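Long-range contacts in adhesin (Streptococcus sanguinis SK1 = NCTC 7863, PDB 6VT2), which binds sialoglycans through two tandem Siglec-like modules and probably mediates attachment of the bacterium to host surfaces: residues Thr169-Val174 / Thr181-Asp186; Tyr327-Pro332 / Asp393-Asp398; Gly233-Val238 / Asn269-Gln274. All blocks are in the same frame, centred on the assembly; numbering follows the deposited sequence.

The three contacts follow one another along an elongated chain, with contact 1 closing first, then contact 3, then contact 2. Contacts 1 and 2 lie in two copies of the atypical Rib module, on opposite sides of the chain's centre, and their own centres are 76 Å apart. Contact 3 belongs to the second Siglec-like module between them; its nearest atoms are about 17 Å from contact 1 and about 29 Å from contact 2. None of the contacts includes a residue of a glycan pocket. Calcium relates the two Rib contacts: contact 2 supplies Y327 and D393 as ligands, whereas contact 1 approaches the equivalent ion through the side chain of Y184.

Contact 1: residues Thr169-Val174 / Thr181-Asp186; sequences TSTYSV and TITYPD
Y172 and I182 stand side by side on one face of the sheet and point the same way. As a directly opposed pair they leave on the same face; each carries its gamma carbon (CG of Y172, CG1 of I182) anti to the carbonyl carbon. The ring meets the isoleucine obliquely: Y172 CE2 lies 3.7 Å from I182 CG1, and the neighbouring CD2 is equally near. Helix 149-162 packs against this face through V159 and K160, which touch the tyrosine, while I192 and P133 touch I182.

The other face carries threonines and a serine. T171 and T183 cross obliquely, T171 OG1 coming within 3.4 Å of T183 CB; that oxygen sits between the backbone N and the carbonyl carbon (chi1 62°). S173 and T181 follow on the same face.

Between the two faces runs the antiparallel hairpin of strands 171-174 and 180-183, two of the three strands of the Rib module's sheet. T171 and T183 form a hydrogen-bonded pair with N to O distances of 3.0 Å in both directions. S173 and T181 form the next one, with T181 N 2.8 Å from S173 O, and Y172 and I182 are the non-hydrogen-bonded pair between them.

Beyond the strands, S170 OG approaches the edge of the Y184 ring near its plane, 3.5 Å from CD1, while its hydrogen bond goes to P167 O. The phenol of Y184 is hydrogen-bonded to the calcium ligand D190, a second-shell position, and its ring meets that of Y131. At the outer end T169 crosses P185 at about a right angle, and T169 OG1 reaches P185 CG at 3.3 Å.

Contact 2: residues Tyr327-Pro332 / Asp393-Asp398; sequences YTPNNP and DTITAD. With CA (calcium ion), chain G.
Two oxygens that would ordinarily repel, the carbonyl O of Y327 and OD2 of D393, lie only 3.1 Å apart because a calcium ion holds both. The carboxylate of D393 grips the metal with both oxygens, OD1 at 2.5 Å and OD2 at 2.4 Å, while Y327 O reaches it at 2.4 Å from the other segment. Three waters and the backbone and side-chain oxygens of T324 bring the ligands to eight. One of the waters is also hydrogen-bonded to T328 OG1.

The second shell steadies the aspartate: Y382 OH is hydrogen-bonded to D393 OD2, and the Y382 ring meets that of Y327 with the planes about 20° apart. The Y327 side chain itself leads away from the aspartate segment, and its hydroxyl is hydrogen-bonded to E220.

Next to the ion, P329 lies aslant D393. Its ring carbon CD comes within 3.2 Å of OD2, and CG lies 3.6 Å from D393 CB, so the proline covers the flank of the carboxylate. Two residues further along the strand, I395 takes over from the aspartate. Its CD1 meets P329 CB at 3.9 Å, whereas CG2, anti to the backbone N, faces the amide end of N331. These last two side chains slide past each other in opposite directions, N331 ND2 being 3.6 Å from I395 CG2. V378 and V380 of the adjacent strand and V356 of helix 346-360 also touch I395.

Thus the 327-332 loop of the Rib module is joined to strand 392-395 by shared metal coordination and by packing. The calcium would offset the charge of D393 and its repulsion with Y327 O, making the metal end probably ion-dependent, while the packing round I395 is not metal-based.

Contact 3: residues Gly233-Val238 / Asn269-Gln274; sequences GKITNV and NNATEQ
The carbonyl of G233 turns onto the backbone of the 269-274 loop and accepts a bent hydrogen bond from A271 N at 2.9 Å, with the donor well above the carbonyl plane. G233 has a positive phi (83°), and its CA makes a CA-H...O contact with A271 O, with T272 CG2 nearby.

N270 carries the principal side-chain link. Its CG sits between the backbone N and the carbonyl carbon (chi1 68°), which starts the amide toward the 233-238 segment. The amide then pairs with both backbone polar groups of I235. OD1 accepts from I235 N at 2.9 Å through an in-plane lone pair, and ND2 donates to I235 O at the same distance, close to its own amide plane. Both bonds are nearly straight, at 167°, and together they fix the rotation of the amide; ND2 is also hydrogen-bonded to N264 O.

K234 passes N270 at a slant. Its chain bends at chi2 and lays CD 3.4 Å from N270 OD1, while NZ gives a second hydrogen bond to I235 O, from above the carbonyl plane. The ammonium group has a further partner in N267 O. On the buried side, A271 CB points toward I235 and meets its CG1 at 3.6 Å, with L277 touching both residues.

The asparagine thus imitates a strand neighbour, tying the loop to edge strand 235-239 at I235; further on, T236 and N237 form a classic beta bulge opposite T304. Loop 269-274 leads toward strand 277-283 of the other sheet, so the arrangement joins the two sheets of the Siglec-like, V-set-related immunoglobulin fold.

Contact 1: residues Thr169-Val174 / Thr181-Asp186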
loop_
_atom_site.group_PDB
_atom_site.type_symbol
_atom_site.label_atom_id
_atom_site.label_comp_id
_atom_site.label_asym_id
_atom_site.label_seq_id
_atom_site.Cartn_x
_atom_site.Cartn_y
_atom_site.Cartn_z
ATOM N N THR A 169 5.321 -24.116 -3.298
ATOM C CA THR A 169 5.154 -25.338 -2.491
ATOM C C THR A 169 5.824 -25.154 -1.114
ATOM O O THR A 169 5.786 -26.084 -0.349
ATOM C CB THR A 169 5.658 -26.501 -3.351
ATOM O OG1 THR A 169 6.575 -25.894 -4.255
ATOM C CG2 THR A 169 4.551 -27.112 -4.173
ATOM N N SER A 170 6.473 -24.006 -0.875
ATOM C CA SER A 170 7.163 -23.726 0.396
ATOM C C SER A 170 6.115 -23.642 1.498
ATOM O O SER A 170 5.060 -23.112 1.229
ATOM C CB SER A 170 7.983 -22.475 0.373
ATOM O OG SER A 170 8.891 -22.461 -0.696
ATOM N N THR A 171 6.406 -24.230 2.645
ATOM C CA THR A 171 5.489 -24.187 3.795
ATOM C C THR A 171 6.122 -23.287 4.838
ATOM O O THR A 171 7.211 -22.983 4.700
ATOM C CB THR A 171 5.114 -25.586 4.275
ATOM O OG1 THR A 171 6.265 -26.281 4.719
ATOM C CG2 THR A 171 4.453 -26.398 3.184
ATOM N N TYR A 172 5.326 -22.749 5.729
ATOM C CA TYR A 172 5.774 -21.798 6.747
ATOM C C TYR A 172 5.266 -22.247 8.108
ATOM O O TYR A 172 4.129 -22.600 8.159
ATOM C CB TYR A 172 5.192 -20.441 6.423
ATOM C CG TYR A 172 5.657 -19.928 5.099
ATOM C CD1 TYR A 172 5.012 -20.255 3.927
ATOM C CD2 TYR A 172 6.792 -19.168 5.002
ATOM C CE1 TYR A 172 5.428 -19.769 2.708
ATOM C CE2 TYR A 172 7.264 -18.739 3.780
ATOM C CZ TYR A 172 6.572 -19.015 2.624
ATOM O OH TYR A 172 7.041 -18.556 1.435
ATOM N N SER A 173 6.112 -22.238 9.120
ATOM C CA SER A 173 5.735 -22.550 10.500
ATOM C C SER A 173 6.206 -21.375 11.359
ATOM O O SER A 173 7.252 -20.929 11.137
ATOM C CB SER A 173 6.339 -23.813 10.914
ATOM O OG SER A 173 5.994 -24.168 12.222
ATOM N N VAL A 174 5.397 -20.905 12.293
ATOM C CA VAL A 174 5.794 -19.843 13.208
ATOM C C VAL A 174 5.754 -20.411 14.613
ATOM O O VAL A 174 4.751 -21.003 15.022
ATOM C CB VAL A 174 4.866 -18.624 13.103
ATOM C CG1 VAL A 174 5.338 -17.512 14.060
ATOM C CG2 VAL A 174 4.782 -18.156 11.707
ATOM N N THR A 181 9.973 -20.754 10.312
ATOM C CA THR A 181 10.658 -21.813 9.587
ATOM C C THR A 181 10.017 -21.933 8.224
ATOM O O THR A 181 8.816 -22.180 8.122
ATOM C CB THR A 181 10.553 -23.127 10.332
ATOM O OG1 THR A 181 11.210 -23.022 11.572
ATOM C CG2 THR A 181 11.245 -24.259 9.506
ATOM N N ILE A 182 10.785 -21.763 7.156
ATOM C CA ILE A 182 10.302 -21.912 5.765
ATOM C C ILE A 182 10.801 -23.276 5.341
ATOM O O ILE A 182 11.936 -23.497 5.503
ATOM C CB ILE A 182 10.857 -20.795 4.873
ATOM C CG1 ILE A 182 10.467 -19.424 5.439
ATOM C CG2 ILE A 182 10.435 -20.956 3.401
ATOM C CD1 ILE A 182 11.100 -18.249 4.763
ATOM N N THR A 183 9.939 -24.163 4.916
ATOM C CA THR A 183 10.364 -25.494 4.491
ATOM C C THR A 183 10.200 -25.525 2.991
ATOM O O THR A 183 9.137 -25.387 2.524
ATOM C CB THR A 183 9.578 -26.608 5.166
ATOM O OG1 THR A 183 9.775 -26.489 6.567
ATOM C CG2 THR A 183 10.010 -27.995 4.766
ATOM N N TYR A 184 11.290 -25.691 2.283
ATOM C CA TYR A 184 11.240 -25.799 0.836
ATOM C C TYR A 184 10.729 -27.170 0.531
ATOM O O TYR A 184 10.695 -28.096 1.237
ATOM C CB TYR A 184 12.621 -25.541 0.271
ATOM C CG TYR A 184 12.975 -24.143 0.580
ATOM C CD1 TYR A 184 12.185 -23.094 0.187
ATOM C CD2 TYR A 184 14.052 -23.919 1.376
ATOM C CE1 TYR A 184 12.488 -21.815 0.568
ATOM C CE2 TYR A 184 14.404 -22.643 1.704
ATOM C CZ TYR A 184 13.621 -21.590 1.316
ATOM O OH TYR A 184 13.954 -20.334 1.666
ATOM N N PRO A 185 10.217 -27.474 -0.824
ATOM C CA PRO A 185 9.659 -28.776 -1.243
ATOM C C PRO A 185 10.569 -29.964 -1.028
ATOM O O PRO A 185 10.110 -31.094 -0.884
ATOM C CB PRO A 185 9.382 -28.563 -2.742
ATOM C CG PRO A 185 9.310 -27.123 -2.950
ATOM C CD PRO A 185 10.102 -26.451 -1.853
ATOM N N ASP A 186 11.866 -29.766 -0.976
ATOM C CA ASP A 186 12.773 -30.862 -0.689
ATOM C C ASP A 186 13.034 -31.093 0.781
ATOM O O ASP A 186 13.837 -31.949 1.125
ATOM C CB ASP A 186 14.089 -30.628 -1.463
ATOM C CG ASP A 186 14.933 -29.567 -0.876
ATOM O OD1 ASP A 186 14.393 -28.712 -0.130
ATOM O OD2 ASP A 186 16.152 -29.566 -1.120
#

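Contact 2: residues Tyr327-Pro332 / Asp393-Asp398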
loop_
_atom_site.group_PDB
_atom_site.type_symbol
_atom_site.label_atom_id
_atom_site.label_comp_id
_atom_site.label_asym_id
_atom_site.label_seq_id
_atom_site.Cartn_x
_atom_site.Cartn_y
_atom_site.Cartn_z
ATOM N N TYR A 327 -19.487 34.722 5.474
ATOM C CA TYR A 327 -20.009 35.478 4.349
ATOM C C TYR A 327 -19.665 36.943 4.491
ATOM O O TYR A 327 -19.822 37.518 5.562
ATOM C CB TYR A 327 -21.566 35.368 4.297
ATOM C CG TYR A 327 -21.960 33.963 3.947
ATOM C CD1 TYR A 327 -21.581 33.400 2.730
ATOM C CD2 TYR A 327 -22.692 33.188 4.817
ATOM C CE1 TYR A 327 -21.896 32.104 2.417
ATOM C CE2 TYR A 327 -22.981 31.897 4.527
ATOM C CZ TYR A 327 -22.608 31.351 3.319
ATOM O OH TYR A 327 -22.902 30.029 2.991
ATOM N N THR A 328 -19.281 37.563 3.379
ATOM C CA THR A 328 -19.081 39.003 3.296
ATOM C C THR A 328 -19.915 39.499 2.128
ATOM O O THR A 328 -19.667 39.061 0.989
ATOM C CB THR A 328 -17.614 39.303 3.060
ATOM O OG1 THR A 328 -16.887 38.830 4.193
ATOM C CG2 THR A 328 -17.393 40.782 2.931
ATOM N N PRO A 329 -20.883 40.389 2.375
ATOM C CA PRO A 329 -21.657 40.950 1.267
ATOM C C PRO A 329 -20.785 41.709 0.285
ATOM O O PRO A 329 -19.844 42.404 0.671
ATOM C CB PRO A 329 -22.670 41.866 1.958
ATOM C CG PRO A 329 -22.694 41.396 3.361
ATOM C CD PRO A 329 -21.373 40.847 3.691
ATOM N N ASN A 330 -21.158 41.583 -0.990
ATOM C CA ASN A 330 -20.714 42.488 -2.048
ATOM C C ASN A 330 -21.551 43.744 -2.037
ATOM O O ASN A 330 -22.746 43.710 -1.749
ATOM C CB ASN A 330 -20.835 41.835 -3.404
ATOM C CG ASN A 330 -19.921 40.607 -3.526
ATOM O OD1 ASN A 330 -18.844 40.557 -2.941
ATOM N ND2 ASN A 330 -20.376 39.634 -4.225
ATOM N N ASN A 331 -20.885 44.856 -2.303
ATOM C CA ASN A 331 -21.574 46.113 -2.410
ATOM C C ASN A 331 -22.305 46.199 -3.726
ATOM O O ASN A 331 -21.936 45.547 -4.692
ATOM C CB ASN A 331 -20.565 47.232 -2.297
ATOM C CG ASN A 331 -19.869 47.218 -0.982
ATOM O OD1 ASN A 331 -18.631 47.316 -0.890
ATOM N ND2 ASN A 331 -20.632 47.087 0.054
ATOM N N PRO A 332 -23.335 47.023 -3.802
ATOM C CA PRO A 332 -24.040 47.201 -5.078
ATOM C C PRO A 332 -23.177 47.871 -6.131
ATOM O O PRO A 332 -22.236 48.606 -5.831
ATOM C CB PRO A 332 -25.236 48.080 -4.707
ATOM C CG PRO A 332 -24.890 48.708 -3.509
ATOM C CD PRO A 332 -23.927 47.815 -2.718
ATOM N N ASP A 393 -24.785 41.201 8.737
ATOM C CA ASP A 393 -23.771 42.097 8.225
ATOM C C ASP A 393 -24.494 43.396 7.957
ATOM O O ASP A 393 -25.723 43.426 7.873
ATOM C CB ASP A 393 -23.088 41.573 6.977
ATOM C CG ASP A 393 -21.985 40.562 7.269
ATOM O OD1 ASP A 393 -21.188 40.829 8.171
ATOM O OD2 ASP A 393 -21.865 39.560 6.567
ATOM N N THR A 394 -23.732 44.473 7.870
ATOM C CA THR A 394 -24.269 45.782 7.534
ATOM C C THR A 394 -23.552 46.282 6.298
ATOM O O THR A 394 -22.319 46.217 6.215
ATOM C CB THR A 394 -24.081 46.762 8.672
ATOM O OG1 THR A 394 -24.797 46.316 9.821
ATOM C CG2 THR A 394 -24.643 48.175 8.213
ATOM N N ILE A 395 -24.296 46.736 5.317
ATOM C CA ILE A 395 -23.686 47.489 4.197
ATOM C C ILE A 395 -23.998 48.960 4.497
ATOM O O ILE A 395 -25.137 49.287 4.584
ATOM C CB ILE A 395 -24.269 47.059 2.875
ATOM C CG1 ILE A 395 -24.162 45.548 2.689
ATOM C CG2 ILE A 395 -23.689 47.827 1.724
ATOM C CD1 ILE A 395 -24.870 45.056 1.502
ATOM N N THR A 396 -22.987 49.786 4.609
ATOM C CA THR A 396 -23.195 51.184 5.014
ATOM C C THR A 396 -23.818 51.998 3.886
ATOM O O THR A 396 -23.670 51.658 2.784
ATOM C CB THR A 396 -21.885 51.762 5.538
ATOM O OG1 THR A 396 -20.934 51.611 4.500
ATOM C CG2 THR A 396 -21.427 51.050 6.775
ATOM N N ALA A 397 -24.472 53.082 4.265
ATOM C CA ALA A 397 -25.210 53.973 3.361
ATOM C C ALA A 397 -24.250 54.657 2.385
ATOM O O ALA A 397 -24.626 54.816 1.294
ATOM C CB ALA A 397 -26.008 54.954 4.157
ATOM N N ASP A 398 -22.966 54.798 2.692
ATOM C CA ASP A 398 -22.018 55.320 1.701
ATOM C C ASP A 398 -21.784 54.311 0.573
ATOM O O ASP A 398 -21.297 54.688 -0.419
ATOM C CB ASP A 398 -20.737 55.815 2.349
ATOM C CG ASP A 398 -19.983 54.758 3.086
ATOM O OD1 ASP A 398 -20.431 53.686 3.114
ATOM O OD2 ASP A 398 -18.893 55.055 3.565
HETATM CA CA CA G . -19.846 38.761 7.648
HETATM O O HOH W 1 -17.440 38.304 7.178
HETATM O O HOH W 2 -18.783 39.455 9.701
HETATM O O HOH W 3 -18.752 40.495 6.503
#

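Contact 3: residues Gly233-Val238 / Asn269-Gln274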
loop_
_atom_site.group_PDB
_atom_site.type_symbol
_atom_site.label_atom_id
_atom_site.label_comp_id
_atom_site.label_asym_id
_atom_site.label_seq_id
_atom_site.Cartn_x
_atom_site.Cartn_y
_atom_site.Cartn_z
ATOM N N GLY A 233 0.068 -0.174 12.447
ATOM C CA GLY A 233 -0.670 0.072 11.250
ATOM C C GLY A 233 -2.111 -0.349 11.325
ATOM O O GLY A 233 -2.806 -0.253 10.295
ATOM N N LYS A 234 -2.588 -0.780 12.508
ATOM C CA LYS A 234 -3.937 -1.297 12.646
ATOM C C LYS A 234 -4.595 -0.739 13.898
ATOM O O LYS A 234 -4.032 -0.812 14.997
ATOM C CB LYS A 234 -3.916 -2.822 12.684
ATOM C CG LYS A 234 -5.189 -3.466 13.075
ATOM C CD LYS A 234 -6.331 -3.143 12.091
ATOM C CE LYS A 234 -7.567 -3.933 12.457
ATOM N NZ LYS A 234 -8.778 -3.426 11.790
ATOM N N ILE A 235 -5.778 -0.174 13.719
ATOM C CA ILE A 235 -6.664 0.178 14.817
ATOM C C ILE A 235 -7.917 -0.655 14.705
ATOM O O ILE A 235 -8.475 -0.833 13.612
ATOM C CB ILE A 235 -6.962 1.692 14.791
ATOM C CG1 ILE A 235 -5.661 2.424 15.150
ATOM C CG2 ILE A 235 -8.128 2.042 15.633
ATOM C CD1 ILE A 235 -5.808 3.935 14.952
ATOM N N THR A 236 -8.346 -1.160 15.855
ATOM C CA THR A 236 -9.521 -2.001 15.949
ATOM C C THR A 236 -10.726 -1.268 16.486
ATOM O O THR A 236 -11.845 -1.719 16.243
ATOM C CB THR A 236 -9.276 -3.222 16.834
ATOM O OG1 THR A 236 -8.981 -2.845 18.185
ATOM C CG2 THR A 236 -8.110 -4.009 16.247
ATOM N N ASN A 237 -10.558 -0.155 17.206
ATOM C CA ASN A 237 -11.716 0.502 17.777
ATOM C C ASN A 237 -11.394 1.957 17.968
ATOM O O ASN A 237 -10.291 2.266 18.415
ATOM C CB ASN A 237 -12.093 -0.116 19.113
ATOM C CG ASN A 237 -13.221 0.611 19.781
ATOM O OD1 ASN A 237 -13.001 1.508 20.597
ATOM N ND2 ASN A 237 -14.435 0.252 19.424
ATOM N N VAL A 238 -12.385 2.823 17.699
ATOM C CA VAL A 238 -12.374 4.241 18.038
ATOM C C VAL A 238 -13.578 4.490 18.917
ATOM O O VAL A 238 -14.708 4.115 18.559
ATOM C CB VAL A 238 -12.389 5.115 16.781
ATOM C CG1 VAL A 238 -12.541 6.573 17.153
ATOM C CG2 VAL A 238 -11.181 4.841 15.954
ATOM N N ASN A 269 -4.361 -3.099 8.119
ATOM C CA ASN A 269 -3.418 -2.049 7.698
ATOM C C ASN A 269 -4.178 -0.743 7.472
ATOM O O ASN A 269 -3.826 -0.030 6.580
ATOM C CB ASN A 269 -2.611 -2.538 6.487
ATOM C CG ASN A 269 -1.564 -1.557 6.059
ATOM O OD1 ASN A 269 -1.248 -1.379 4.900
ATOM N ND2 ASN A 269 -1.014 -0.877 7.006
ATOM N N ASN A 270 -5.116 -0.468 8.360
ATOM C CA ASN A 270 -6.057 0.628 8.201
ATOM C C ASN A 270 -5.621 1.920 8.862
ATOM O O ASN A 270 -6.360 2.896 8.818
ATOM C CB ASN A 270 -7.409 0.226 8.745
ATOM C CG ASN A 270 -7.427 0.056 10.229
ATOM O OD1 ASN A 270 -6.364 0.081 10.890
ATOM N ND2 ASN A 270 -8.618 -0.163 10.772
ATOM N N ALA A 271 -4.416 1.999 9.385
ATOM C CA ALA A 271 -4.108 3.083 10.284
ATOM C C ALA A 271 -2.616 3.313 10.370
ATOM O O ALA A 271 -1.996 3.046 11.399
ATOM C CB ALA A 271 -4.691 2.799 11.657
ATOM N N THR A 272 -2.048 3.763 9.280
ATOM C CA THR A 272 -0.635 4.155 9.246
ATOM C C THR A 272 -0.562 5.675 9.286
ATOM O O THR A 272 -1.482 6.302 9.013
ATOM C CB THR A 272 0.075 3.608 8.013
ATOM O OG1 THR A 272 -0.364 4.286 6.840
ATOM C CG2 THR A 272 -0.152 2.123 7.898
ATOM N N GLU A 273 0.610 6.220 9.549
ATOM C CA GLU A 273 0.710 7.694 9.579
ATOM C C GLU A 273 0.442 8.220 8.167
ATOM O O GLU A 273 -0.207 9.225 8.026
ATOM C CB GLU A 273 2.082 8.100 10.120
ATOM C CG GLU A 273 2.166 9.552 10.526
ATOM C CD GLU A 273 3.340 9.929 11.420
ATOM O OE1 GLU A 273 4.112 9.040 11.803
ATOM O OE2 GLU A 273 3.456 11.112 11.741
ATOM N N GLN A 274 0.987 7.564 7.160
ATOM C CA GLN A 274 0.782 8.029 5.782
ATOM C C GLN A 274 -0.684 7.852 5.370
ATOM O O GLN A 274 -1.195 8.687 4.658
ATOM C CB GLN A 274 1.723 7.224 4.907
ATOM C CG GLN A 274 1.603 7.515 3.428
ATOM C CD GLN A 274 1.937 8.942 3.157
ATOM O OE1 GLN A 274 2.767 9.522 3.815
ATOM N NE2 GLN A 274 1.224 9.532 2.228
#